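Local structure of type III secretion system effector protein ExoU (Pseudomonas fluorescens, 4QMK) at residues R157-Q168 and R254-T265; S195-M203 and L230-I240. The protein probably acts as a patatin-like phospholipase delivered into host cells by type III secretion, with a domain that binds phosphatidylinositol 4,5-bisphosphate for plasma membrane localization. All blocks are in the same frame, centred on the assembly; numbering follows the deposited sequence.

Contact 1: residues R157-Q168 and R254-T265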
loop_
_atom_site.group_PDB
_atom_site.type_symbol
_atom_site.label_atom_id
_atom_site.label_comp_id
_atom_site.label_asym_id
_atom_site.label_seq_id
_atom_site.Cartn_x
_atom_site.Cartn_y
_atom_site.Cartn_z
ATOM N N ARG A 157 15.217 -0.285 13.296
ATOM C CA ARG A 157 15.217 -0.580 14.725
ATOM C C ARG A 157 14.979 0.688 15.541
ATOM O O ARG A 157 14.568 0.598 16.667
ATOM C CB ARG A 157 16.519 -1.333 15.156
ATOM C CG ARG A 157 16.521 -2.798 14.691
ATOM C CD ARG A 157 17.562 -3.696 15.343
ATOM N NE ARG A 157 18.893 -3.478 14.795
ATOM C CZ ARG A 157 19.428 -4.142 13.760
ATOM N NH1 ARG A 157 18.766 -5.109 13.132
ATOM N NH2 ARG A 157 20.657 -3.839 13.345
ATOM N N SER A 158 15.198 1.855 14.932
ATOM C CA SER A 158 15.148 3.147 15.625
ATOM C C SER A 158 13.847 3.931 15.494
ATOM O O SER A 158 13.772 5.045 15.967
ATOM C CB SER A 158 16.218 4.054 15.022
ATOM O OG SER A 158 15.833 4.466 13.713
ATOM N N LEU A 159 12.846 3.371 14.837
ATOM C CA LEU A 159 11.612 4.088 14.586
ATOM C C LEU A 159 10.773 4.470 15.876
ATOM O O LEU A 159 10.549 3.663 16.782
ATOM C CB LEU A 159 10.770 3.288 13.598
ATOM C CG LEU A 159 11.460 3.001 12.247
ATOM C CD1 LEU A 159 10.529 2.231 11.357
ATOM C CD2 LEU A 159 11.864 4.277 11.549
ATOM N N PRO A 160 10.311 5.725 15.943
ATOM C CA PRO A 160 9.501 6.113 17.092
ATOM C C PRO A 160 8.305 5.180 17.265
ATOM O O PRO A 160 7.916 4.861 18.384
ATOM C CB PRO A 160 9.035 7.519 16.738
ATOM C CG PRO A 160 9.151 7.621 15.236
ATOM C CD PRO A 160 10.284 6.723 14.855
ATOM N N GLY A 161 7.751 4.736 16.145
ATOM C CA GLY A 161 6.644 3.826 16.140
ATOM C C GLY A 161 6.998 2.617 15.288
ATOM O O GLY A 161 7.209 2.734 14.061
ATOM N N PRO A 162 7.029 1.446 15.931
ATOM C CA PRO A 162 7.373 0.234 15.283
ATOM C C PRO A 162 6.536 -0.085 14.024
ATOM O O PRO A 162 5.319 0.142 13.988
ATOM C CB PRO A 162 7.075 -0.788 16.327
ATOM C CG PRO A 162 5.881 -0.227 17.081
ATOM C CD PRO A 162 6.251 1.218 17.176
ATOM N N VAL A 163 7.222 -0.621 13.005
ATOM C CA VAL A 163 6.592 -1.109 11.811
ATOM C C VAL A 163 6.485 -2.632 12.002
ATOM O O VAL A 163 6.976 -3.224 12.992
ATOM C CB VAL A 163 7.427 -0.809 10.509
ATOM C CG1 VAL A 163 7.721 0.684 10.360
ATOM C CG2 VAL A 163 8.729 -1.639 10.448
ATOM N N GLY A 164 5.901 -3.264 11.005
ATOM C CA GLY A 164 5.656 -4.695 11.040
ATOM C C GLY A 164 6.861 -5.601 10.890
ATOM O O GLY A 164 6.987 -6.547 11.628
ATOM N N ASN A 165 7.727 -5.313 9.920
ATOM C CA ASN A 165 8.895 -6.155 9.582
ATOM C C ASN A 165 9.758 -5.400 8.585
ATOM O O ASN A 165 9.270 -4.598 7.814
ATOM C CB ASN A 165 8.470 -7.501 8.972
ATOM C CG ASN A 165 9.684 -8.461 8.679
ATOM O OD1 ASN A 165 10.192 -8.542 7.533
ATOM N ND2 ASN A 165 10.100 -9.208 9.687
ATOM N N ILE A 166 11.048 -5.619 8.628
ATOM C CA ILE A 166 11.929 -4.977 7.672
ATOM C C ILE A 166 11.539 -5.308 6.221
ATOM O O ILE A 166 11.836 -4.551 5.323
ATOM C CB ILE A 166 13.384 -5.307 7.969
ATOM C CG1 ILE A 166 14.294 -4.408 7.194
ATOM C CG2 ILE A 166 13.720 -6.738 7.671
ATOM C CD1 ILE A 166 15.668 -4.459 7.816
ATOM N N SER A 167 10.819 -6.397 5.991
ATOM C CA SER A 167 10.225 -6.611 4.670
ATOM C C SER A 167 9.428 -5.416 4.145
ATOM O O SER A 167 9.398 -5.148 2.946
ATOM C CB SER A 167 9.277 -7.798 4.705
ATOM O OG SER A 167 8.287 -7.703 5.715
ATOM N N GLN A 168 8.767 -4.693 5.025
ATOM C CA GLN A 168 7.975 -3.542 4.594
ATOM C C GLN A 168 8.819 -2.423 4.006
ATOM O O GLN A 168 8.466 -1.812 3.001
ATOM C CB GLN A 168 7.055 -3.107 5.718
ATOM C CG GLN A 168 5.898 -4.092 5.823
ATOM C CD GLN A 168 5.190 -4.083 7.140
ATOM O OE1 GLN A 168 5.724 -3.649 8.151
ATOM N NE2 GLN A 168 3.995 -4.605 7.145
ATOM N N ARG A 254 23.479 -7.091 13.753
ATOM C CA ARG A 254 22.408 -7.874 14.377
ATOM C C ARG A 254 21.621 -8.650 13.296
ATOM O O ARG A 254 21.281 -8.096 12.273
ATOM C CB ARG A 254 21.467 -6.931 15.132
ATOM C CG ARG A 254 22.156 -6.206 16.254
ATOM C CD ARG A 254 21.606 -4.814 16.574
ATOM N NE ARG A 254 20.403 -4.814 17.406
ATOM C CZ ARG A 254 20.400 -4.672 18.730
ATOM N NH1 ARG A 254 21.539 -4.519 19.413
ATOM N NH2 ARG A 254 19.244 -4.677 19.377
ATOM N N PRO A 255 21.296 -9.912 13.560
ATOM C CA PRO A 255 20.416 -10.622 12.673
ATOM C C PRO A 255 18.983 -10.125 12.743
ATOM O O PRO A 255 18.500 -9.772 13.842
ATOM C CB PRO A 255 20.476 -12.067 13.189
ATOM C CG PRO A 255 20.796 -11.924 14.637
ATOM C CD PRO A 255 21.677 -10.713 14.734
ATOM N N GLN A 256 18.325 -10.117 11.577
ATOM C CA GLN A 256 16.898 -9.767 11.442
ATOM C C GLN A 256 16.162 -10.804 10.650
ATOM O O GLN A 256 16.608 -11.167 9.603
ATOM C CB GLN A 256 16.681 -8.450 10.694
ATOM C CG GLN A 256 17.144 -7.231 11.425
ATOM C CD GLN A 256 16.122 -6.596 12.359
ATOM O OE1 GLN A 256 16.321 -5.479 12.747
ATOM N NE2 GLN A 256 15.015 -7.272 12.662
ATOM N N LEU A 257 15.032 -11.255 11.165
ATOM C CA LEU A 257 14.159 -12.115 10.421
ATOM C C LEU A 257 13.404 -11.268 9.420
ATOM O O LEU A 257 12.700 -10.325 9.792
ATOM C CB LEU A 257 13.065 -12.739 11.252
ATOM C CG LEU A 257 13.078 -14.074 11.963
ATOM C CD1 LEU A 257 13.831 -15.074 11.107
ATOM C CD2 LEU A 257 13.612 -14.038 13.366
ATOM N N VAL A 258 13.533 -11.613 8.156
ATOM C CA VAL A 258 12.781 -10.956 7.122
ATOM C C VAL A 258 11.616 -11.885 6.777
ATOM O O VAL A 258 11.803 -13.093 6.683
ATOM C CB VAL A 258 13.661 -10.730 5.921
ATOM C CG1 VAL A 258 12.916 -10.040 4.812
ATOM C CG2 VAL A 258 14.859 -9.929 6.333
ATOM N N VAL A 259 10.417 -11.350 6.622
ATOM C CA VAL A 259 9.229 -12.197 6.329
ATOM C C VAL A 259 8.289 -11.566 5.303
ATOM O O VAL A 259 7.781 -10.457 5.492
ATOM C CB VAL A 259 8.421 -12.453 7.627
ATOM C CG1 VAL A 259 7.183 -13.299 7.356
ATOM C CG2 VAL A 259 9.311 -13.084 8.689
ATOM N N PHE A 260 8.097 -12.258 4.208
ATOM C CA PHE A 260 7.171 -11.829 3.195
ATOM C C PHE A 260 6.006 -12.805 3.218
ATOM O O PHE A 260 6.221 -13.997 3.266
ATOM C CB PHE A 260 7.824 -11.916 1.838
ATOM C CG PHE A 260 9.040 -11.044 1.666
ATOM C CD1 PHE A 260 8.902 -9.695 1.407
ATOM C CD2 PHE A 260 10.264 -11.578 1.682
ATOM C CE1 PHE A 260 10.004 -8.879 1.270
ATOM C CE2 PHE A 260 11.388 -10.788 1.532
ATOM C CZ PHE A 260 11.254 -9.433 1.334
ATOM N N ASN A 261 4.791 -12.306 3.174
ATOM C CA ASN A 261 3.576 -13.121 3.105
ATOM C C ASN A 261 2.326 -12.228 2.882
ATOM O O ASN A 261 2.442 -10.997 2.770
ATOM C CB ASN A 261 3.418 -13.953 4.368
ATOM C CG ASN A 261 3.246 -13.100 5.649
ATOM O OD1 ASN A 261 2.816 -11.928 5.622
ATOM N ND2 ASN A 261 3.605 -13.692 6.764
ATOM N N ALA A 262 1.140 -12.817 2.850
ATOM C CA ALA A 262 -0.059 -12.033 2.514
ATOM C C ALA A 262 -0.420 -10.992 3.560
ATOM O O ALA A 262 -1.037 -9.971 3.243
ATOM C CB ALA A 262 -1.236 -12.931 2.251
ATOM N N ASN A 263 -0.026 -11.233 4.798
ATOM C CA ASN A 263 -0.348 -10.303 5.862
ATOM C C ASN A 263 0.568 -9.060 5.934
ATOM O O ASN A 263 0.076 -7.938 6.092
ATOM C CB ASN A 263 -0.440 -11.062 7.187
ATOM C CG ASN A 263 -1.685 -11.961 7.257
ATOM O OD1 ASN A 263 -2.455 -12.078 6.282
ATOM N ND2 ASN A 263 -1.882 -12.606 8.404
ATOM N N LEU A 264 1.877 -9.228 5.757
ATOM C CA LEU A 264 2.807 -8.084 5.823
ATOM C C LEU A 264 3.066 -7.382 4.500
ATOM O O LEU A 264 3.353 -6.170 4.477
ATOM C CB LEU A 264 4.160 -8.562 6.345
ATOM C CG LEU A 264 4.316 -8.982 7.802
ATOM C CD1 LEU A 264 5.391 -10.048 7.955
ATOM C CD2 LEU A 264 4.634 -7.760 8.651
ATOM N N THR A 265 3.034 -8.151 3.402
ATOM C CA THR A 265 3.448 -7.664 2.066
ATOM C C THR A 265 2.526 -8.254 0.993
ATOM O O THR A 265 2.988 -8.836 0.016
ATOM C CB THR A 265 4.895 -8.090 1.766
ATOM O OG1 THR A 265 4.979 -9.530 1.602
ATOM C CG2 THR A 265 5.776 -7.702 2.892
HETATM O O HOH W 1 12.815 -7.393 10.639
#
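R157 lies against two residues of strand 254-260. R254 CB sits over one face of its guanidinium, toward the rim, and NH1 donates to Q256 OE1 at a bent angle of 137°; their 2.5 Å separation is shorter than such a bond should be and probably imprecise. R157 NE and R254 NE, both donors, lie 3.3 Å apart; F251 O accepts from R157 NH2 and T640 OG1 from R254 NH2, giving each arginine a separate polar partner. The chain then loops away and returns at N165, the N-cap of helix 166-173. With CG anti to the backbone N (chi1 -177°), its amide lies along the outward edge of the strand: ND2 donates to L257 O (2.8 Å), while OD1 accepts from V259 N (3.0 Å) and from S167 N (2.7 Å), these two donors coming from opposite faces of the amide. I166 sets CG2 against V258 CG2 (3.6 Å), and water 1 joins I166 N to L257 O. S167 OG lies 2.8 Å from V259 O but has N165 OD1 equally near, so its single proton could serve either. Q168 completes a capping box through a weak bond from N165 N to OE1, and its NE2 donates to L264 O in the carbonyl plane, on a lone pair. Asparagine, with donor and acceptor on one amide, thus takes up two outward-facing backbone groups, L257 O and V259 N, while also capping the helix.

Contact 2: residues S195-M203 and L230-I240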
loop_
_atom_site.group_PDB
_atom_site.type_symbol
_atom_site.label_atom_id
_atom_site.label_comp_id
_atom_site.label_asym_id
_atom_site.label_seq_id
_atom_site.Cartn_x
_atom_site.Cartn_y
_atom_site.Cartn_z
ATOM N N SER A 195 1.798 -21.814 -14.586
ATOM C CA SER A 195 1.171 -22.770 -13.662
ATOM C C SER A 195 -0.158 -22.288 -13.143
ATOM O O SER A 195 -1.137 -23.014 -13.212
ATOM C CB SER A 195 2.090 -23.027 -12.496
ATOM O OG SER A 195 1.409 -23.725 -11.490
ATOM N N ILE A 196 -0.205 -21.049 -12.666
ATOM C CA ILE A 196 -1.443 -20.485 -12.131
ATOM C C ILE A 196 -2.541 -20.364 -13.180
ATOM O O ILE A 196 -3.693 -20.738 -12.949
ATOM C CB ILE A 196 -1.205 -19.100 -11.543
ATOM C CG1 ILE A 196 -0.541 -19.217 -10.186
ATOM C CG2 ILE A 196 -2.513 -18.352 -11.372
ATOM C CD1 ILE A 196 -0.059 -17.899 -9.624
ATOM N N LEU A 197 -2.192 -19.837 -14.348
ATOM C CA LEU A 197 -3.180 -19.692 -15.417
ATOM C C LEU A 197 -3.789 -21.039 -15.780
ATOM O O LEU A 197 -5.017 -21.168 -15.856
ATOM C CB LEU A 197 -2.571 -19.019 -16.642
ATOM C CG LEU A 197 -2.245 -17.545 -16.416
ATOM C CD1 LEU A 197 -1.632 -16.902 -17.646
ATOM C CD2 LEU A 197 -3.451 -16.745 -15.977
ATOM N N ALA A 198 -2.931 -22.030 -16.003
ATOM C CA ALA A 198 -3.382 -23.374 -16.314
ATOM C C ALA A 198 -4.415 -23.796 -15.265
ATOM O O ALA A 198 -5.517 -24.211 -15.600
ATOM C CB ALA A 198 -2.202 -24.340 -16.339
ATOM N N HIS A 199 -4.072 -23.656 -13.992
ATOM C CA HIS A 199 -4.990 -24.065 -12.933
ATOM C C HIS A 199 -6.278 -23.273 -12.993
ATOM O O HIS A 199 -7.348 -23.840 -12.933
ATOM C CB HIS A 199 -4.345 -23.978 -11.537
ATOM C CG HIS A 199 -3.368 -25.081 -11.252
ATOM N ND1 HIS A 199 -3.754 -26.316 -10.781
ATOM C CD2 HIS A 199 -2.019 -25.143 -11.381
ATOM C CE1 HIS A 199 -2.693 -27.095 -10.642
ATOM N NE2 HIS A 199 -1.625 -26.407 -11.005
ATOM N N ILE A 200 -6.183 -21.963 -13.140
ATOM C CA ILE A 200 -7.393 -21.152 -13.243
ATOM C C ILE A 200 -8.255 -21.676 -14.380
ATOM O O ILE A 200 -9.470 -21.833 -14.199
ATOM C CB ILE A 200 -7.084 -19.663 -13.453
ATOM C CG1 ILE A 200 -6.434 -19.103 -12.191
ATOM C CG2 ILE A 200 -8.353 -18.874 -13.742
ATOM C CD1 ILE A 200 -5.930 -17.676 -12.319
ATOM N N ALA A 201 -7.630 -21.982 -15.532
ATOM C CA ALA A 201 -8.368 -22.487 -16.707
ATOM C C ALA A 201 -9.088 -23.815 -16.441
ATOM O O ALA A 201 -10.155 -24.076 -17.006
ATOM C CB ALA A 201 -7.441 -22.614 -17.911
ATOM N N GLY A 202 -8.515 -24.648 -15.576
ATOM C CA GLY A 202 -9.122 -25.927 -15.248
ATOM C C GLY A 202 -10.404 -25.800 -14.449
ATOM O O GLY A 202 -11.114 -26.776 -14.268
ATOM N N MET A 203 -10.728 -24.604 -13.981
ATOM C CA MET A 203 -11.956 -24.427 -13.208
ATOM C C MET A 203 -13.204 -24.577 -14.112
ATOM O O MET A 203 -13.115 -24.434 -15.344
ATOM C CB MET A 203 -11.979 -23.057 -12.517
ATOM C CG MET A 203 -11.125 -22.935 -11.283
ATOM S SD MET A 203 -11.158 -21.260 -10.576
ATOM C CE MET A 203 -12.575 -21.271 -9.431
ATOM N N LEU A 230 -2.110 -15.359 -4.275
ATOM C CA LEU A 230 -2.018 -16.728 -3.820
ATOM C C LEU A 230 -3.055 -17.026 -2.740
ATOM O O LEU A 230 -3.815 -17.956 -2.876
ATOM C CB LEU A 230 -0.588 -17.042 -3.355
ATOM C CG LEU A 230 0.451 -17.257 -4.473
ATOM C CD1 LEU A 230 1.782 -17.689 -3.895
ATOM C CD2 LEU A 230 0.005 -18.313 -5.443
ATOM N N GLU A 231 -3.128 -16.198 -1.710
ATOM C CA GLU A 231 -4.137 -16.365 -0.658
ATOM C C GLU A 231 -5.563 -16.483 -1.230
ATOM O O GLU A 231 -6.299 -17.399 -0.889
ATOM C CB GLU A 231 -4.083 -15.188 0.309
ATOM C CG GLU A 231 -5.235 -15.093 1.302
ATOM C CD GLU A 231 -5.352 -13.676 1.865
ATOM O OE1 GLU A 231 -5.846 -12.780 1.130
ATOM O OE2 GLU A 231 -4.955 -13.452 3.038
ATOM N N VAL A 232 -5.942 -15.528 -2.068
ATOM C CA VAL A 232 -7.260 -15.504 -2.716
ATOM C C VAL A 232 -7.520 -16.742 -3.578
ATOM O O VAL A 232 -8.563 -17.411 -3.455
ATOM C CB VAL A 232 -7.402 -14.263 -3.602
ATOM C CG1 VAL A 232 -8.612 -14.392 -4.501
ATOM C CG2 VAL A 232 -7.511 -13.001 -2.740
ATOM N N LEU A 233 -6.544 -17.066 -4.411
ATOM C CA LEU A 233 -6.642 -18.212 -5.264
ATOM C C LEU A 233 -6.758 -19.521 -4.498
ATOM O O LEU A 233 -7.466 -20.428 -4.945
ATOM C CB LEU A 233 -5.413 -18.270 -6.147
ATOM C CG LEU A 233 -5.336 -17.256 -7.252
ATOM C CD1 LEU A 233 -4.042 -17.450 -8.028
ATOM C CD2 LEU A 233 -6.532 -17.411 -8.163
ATOM N N SER A 234 -6.033 -19.643 -3.374
ATOM C CA SER A 234 -6.068 -20.884 -2.552
ATOM C C SER A 234 -7.469 -21.199 -2.002
ATOM O O SER A 234 -7.807 -22.355 -1.797
ATOM C CB SER A 234 -5.053 -20.841 -1.389
ATOM O OG SER A 234 -5.459 -19.953 -0.339
ATOM N N ARG A 235 -8.287 -20.178 -1.795
ATOM C CA ARG A 235 -9.651 -20.406 -1.310
ATOM C C ARG A 235 -10.508 -21.177 -2.313
ATOM O O ARG A 235 -11.439 -21.844 -1.908
ATOM C CB ARG A 235 -10.379 -19.088 -1.034
ATOM C CG ARG A 235 -9.769 -18.180 0.013
ATOM C CD ARG A 235 -10.490 -16.857 -0.166
ATOM N NE ARG A 235 -9.734 -15.697 0.273
ATOM C CZ ARG A 235 -9.913 -14.466 -0.212
ATOM N NH1 ARG A 235 -10.811 -14.239 -1.173
ATOM N NH2 ARG A 235 -9.166 -13.460 0.245
ATOM N N HIS A 236 -10.223 -21.040 -3.602
ATOM C CA HIS A 236 -11.053 -21.645 -4.641
ATOM C C HIS A 236 -10.384 -22.749 -5.414
ATOM O O HIS A 236 -11.056 -23.456 -6.164
ATOM C CB HIS A 236 -11.526 -20.564 -5.648
ATOM C CG HIS A 236 -12.128 -19.354 -4.991
ATOM N ND1 HIS A 236 -13.453 -19.294 -4.616
ATOM C CD2 HIS A 236 -11.576 -18.177 -4.602
ATOM C CE1 HIS A 236 -13.690 -18.135 -4.029
ATOM N NE2 HIS A 236 -12.571 -17.437 -4.006
ATOM N N ILE A 237 -9.055 -22.841 -5.293
ATOM C CA ILE A 237 -8.238 -23.814 -6.031
ATOM C C ILE A 237 -7.272 -24.461 -5.038
ATOM O O ILE A 237 -6.264 -23.852 -4.647
ATOM C CB ILE A 237 -7.435 -23.146 -7.166
ATOM C CG1 ILE A 237 -8.368 -22.298 -8.021
ATOM C CG2 ILE A 237 -6.745 -24.193 -8.029
ATOM C CD1 ILE A 237 -7.684 -21.539 -9.131
ATOM N N PRO A 238 -7.592 -25.687 -4.606
ATOM C CA PRO A 238 -6.794 -26.419 -3.647
ATOM C C PRO A 238 -5.338 -26.637 -4.039
ATOM O O PRO A 238 -4.515 -26.731 -3.153
ATOM C CB PRO A 238 -7.506 -27.758 -3.542
ATOM C CG PRO A 238 -8.901 -27.486 -3.978
ATOM C CD PRO A 238 -8.786 -26.440 -5.025
ATOM N N ALA A 239 -5.006 -26.696 -5.329
ATOM C CA ALA A 239 -3.625 -26.905 -5.738
ATOM C C ALA A 239 -2.714 -25.665 -5.507
ATOM O O ALA A 239 -1.507 -25.809 -5.411
ATOM C CB ALA A 239 -3.559 -27.320 -7.200
ATOM N N ILE A 240 -3.294 -24.468 -5.472
ATOM C CA ILE A 240 -2.547 -23.257 -5.212
ATOM C C ILE A 240 -2.513 -23.020 -3.680
ATOM O O ILE A 240 -3.534 -23.121 -2.997
ATOM C CB ILE A 240 -3.196 -22.023 -5.828
ATOM C CG1 ILE A 240 -3.620 -22.234 -7.287
ATOM C CG2 ILE A 240 -2.238 -20.853 -5.740
ATOM C CD1 ILE A 240 -2.491 -22.607 -8.213
#
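I196 CG2 meets L233 CD1 at 3.8 Å where two helices of the patatin-like phospholipase domain, 183-201 and 227-236, pack side by side. Their short segments run in roughly the same direction, 32° apart, with axes 11.8 Å from each other at closest approach; branched aliphatic side chains suit that spacing because they bridge it from both helices. The buried part includes I196, I200, L233 and I237, with L230 and I240 beside I196. I200 CG1 lies 4.1 Å from I237 CD1, the two chains crossing at about a right angle, and helix 210-221 adds L219 against I196 and A216 against I200. No hydrogen bond crosses the interface, as expected of an apolar seam. The partly exposed border is more mixed in character, though single contacts there are close. M203 has its chain bent at chi3 (88°), which brings CE to 4.0 Å from H236 CB, while SD touches the end of I237. H199, also partly exposed, suits a border position: its carbon atoms pack on the type I turn from I237 to I240, and its NE2 is hydrogen-bonded to G116 O. The buried I240 sends CD1 to 4.0 Å from H199 CG, and the small A239 lets the turn come close, with its CB 3.6 Å from H199 CE1.

The centres of contacts 1 and 2 are about 29 Å apart, and contact 2 is nested within the loop of chain that contact 1 closes. Helix 166-173 of contact 1 and helix 183-201 of contact 2 follow each other in the chain. Strand 242-251 joins the contacts on their other side: it begins two residues after I240 and pairs antiparallel with strand 254-260. They also touch directly, A262 CB packing 3.8 Å from E231 OE2. Across the sheet, strand 242-251 borders strand 99-103, at whose end G102, S104 and G106 fit the pattern of a nucleophile elbow, consistent with a phospholipase active site there.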